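Local coordinates for protein filamentous hemagglutinin (Bordetella pertussis, PDB 1RWR) that serves as a secreted adhesin whose N-terminal beta-helical domain probably directs its export across the outer membrane by two-partner secretion, at residues 192-195 with 196-199. Residues are numbered along the deposited sequence; the frame is centred on the assembly and turned at random.
Sequences RYDH and ATRR
D194 N donates to R199 O at 3.0 Å, nearly straight, where the chain reverses. The end-to-end directions of 192-195 and 196-199 differ by 141°. Inside this bond, R198 N reaches D194 O at 2.8 Å, but the bond is bent and weak. R198 has positive phi, 52°, as the chain turns back.

The D194 side chain closes the turn through two bonds to T197. Its CG is anti to the backbone N (chi1 179°), which lets OD2 reach T197. T197 OG1 donates to the anti lone pair of D194 OD2 at 2.8 Å. T197 N donates to D194 OD2 at 3.0 Å, from above the carboxylate plane. A water links D194 OD1 to A196 N.

Y193 and R198 lie side by side, pointing the same way, with Y193 OH 3.3 Å from R198 CB. Ring and guanidinium planes are almost perpendicular. A second water, in the ring plane, joins Y193 OH to R198 O.

The hairpin joins strands 191-194 and 199-202, the last two of a four-stranded antiparallel sheet, with 199-202 outermost. Y193 also packs on V163 and V187 of the beta-helix. D161 OD2 is hydrogen-bonded to Y193 OH, and D161 OD1 forms a salt bridge with R198 NH2, tying the turn to strand 159-164 of the long parallel sheet.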
loop_
_atom_site.group_PDB
_atom_site.type_symbol
_atom_site.label_atom_id
_atom_site.label_comp_id
_atom_site.label_asym_id
_atom_site.label_seq_id
_atom_site.Cartn_x
_atom_site.Cartn_y
_atom_site.Cartn_z
ATOM N N ARG A 192 -10.488 6.020 9.156
ATOM C CA ARG A 192 -9.284 5.885 9.937
ATOM C C ARG A 192 -8.877 4.430 9.779
ATOM O O ARG A 192 -9.680 3.505 10.034
ATOM C CB ARG A 192 -9.521 6.160 11.428
ATOM C CG ARG A 192 -8.279 5.673 12.214
ATOM C CD ARG A 192 -8.113 6.281 13.496
ATOM N NE ARG A 192 -7.610 7.642 13.413
ATOM C CZ ARG A 192 -7.065 8.253 14.435
ATOM N NH1 ARG A 192 -6.948 7.610 15.595
ATOM N NH2 ARG A 192 -6.668 9.495 14.316
ATOM N N TYR A 193 -7.639 4.209 9.353
ATOM C CA TYR A 193 -7.086 2.866 9.273
ATOM C C TYR A 193 -6.026 2.680 10.330
ATOM O O TYR A 193 -5.018 3.399 10.358
ATOM C CB TYR A 193 -6.475 2.650 7.907
ATOM C CG TYR A 193 -6.171 1.217 7.506
ATOM C CD1 TYR A 193 -7.189 0.322 7.224
ATOM C CD2 TYR A 193 -4.867 0.789 7.354
ATOM C CE1 TYR A 193 -6.925 -0.976 6.805
ATOM C CE2 TYR A 193 -4.591 -0.525 6.930
ATOM C CZ TYR A 193 -5.626 -1.379 6.638
ATOM O OH TYR A 193 -5.370 -2.632 6.152
ATOM N N ASP A 194 -6.266 1.746 11.231
ATOM C CA ASP A 194 -5.285 1.449 12.242
ATOM C C ASP A 194 -4.237 0.481 11.691
ATOM O O ASP A 194 -4.548 -0.647 11.348
ATOM C CB ASP A 194 -5.955 0.815 13.453
ATOM C CG ASP A 194 -4.945 0.478 14.507
ATOM O OD1 ASP A 194 -4.262 1.426 14.928
ATOM O OD2 ASP A 194 -4.710 -0.658 14.925
ATOM N N HIS A 195 -2.990 0.898 11.680
ATOM C CA HIS A 195 -1.916 0.113 11.069
ATOM C C HIS A 195 -1.669 -1.218 11.797
ATOM O O HIS A 195 -1.384 -2.244 11.170
ATOM C CB HIS A 195 -0.639 0.945 11.015
ATOM C CG HIS A 195 0.501 0.225 10.393
ATOM N ND1 HIS A 195 0.687 0.152 9.022
ATOM C CD2 HIS A 195 1.496 -0.495 10.952
ATOM C CE1 HIS A 195 1.755 -0.583 8.773
ATOM N NE2 HIS A 195 2.259 -0.990 9.923
ATOM N N ALA A 196 -1.812 -1.228 13.113
ATOM C CA ALA A 196 -1.540 -2.486 13.828
ATOM C C ALA A 196 -2.629 -3.549 13.628
ATOM O O ALA A 196 -2.317 -4.734 13.521
ATOM C CB ALA A 196 -1.288 -2.234 15.362
ATOM N N THR A 197 -3.900 -3.152 13.567
ATOM C CA THR A 197 -5.002 -4.136 13.416
ATOM C C THR A 197 -5.489 -4.325 11.983
ATOM O O THR A 197 -6.266 -5.263 11.685
ATOM C CB THR A 197 -6.185 -3.755 14.287
ATOM O OG1 THR A 197 -6.664 -2.451 13.921
ATOM C CG2 THR A 197 -5.758 -3.655 15.767
ATOM N N ARG A 198 -5.043 -3.423 11.106
ATOM C CA ARG A 198 -5.542 -3.345 9.729
ATOM C C ARG A 198 -7.067 -3.270 9.656
ATOM O O ARG A 198 -7.694 -3.939 8.818
ATOM C CB ARG A 198 -4.970 -4.488 8.900
ATOM C CG ARG A 198 -3.469 -4.426 8.868
ATOM C CD ARG A 198 -2.805 -5.537 8.144
ATOM N NE ARG A 198 -3.156 -5.623 6.730
ATOM C CZ ARG A 198 -3.648 -6.693 6.144
ATOM N NH1 ARG A 198 -3.929 -7.804 6.862
ATOM N NH2 ARG A 198 -3.864 -6.688 4.840
ATOM N N ARG A 199 -7.659 -2.499 10.580
ATOM C CA ARG A 199 -9.095 -2.264 10.579
ATOM C C ARG A 199 -9.396 -0.827 10.163
ATOM O O ARG A 199 -8.731 0.120 10.607
ATOM C CB ARG A 199 -9.724 -2.524 11.951
ATOM C CG ARG A 199 -9.518 -3.944 12.461
ATOM C CD ARG A 199 -10.045 -5.017 11.580
ATOM N NE ARG A 199 -11.428 -4.792 11.178
ATOM C CZ ARG A 199 -12.006 -5.316 10.100
ATOM N NH1 ARG A 199 -11.334 -6.131 9.282
ATOM N NH2 ARG A 199 -13.282 -5.023 9.850
HETATM O O HOH W 1 -7.468 -4.692 6.116
HETATM O O HOH W 2 -1.770 1.129 15.121
#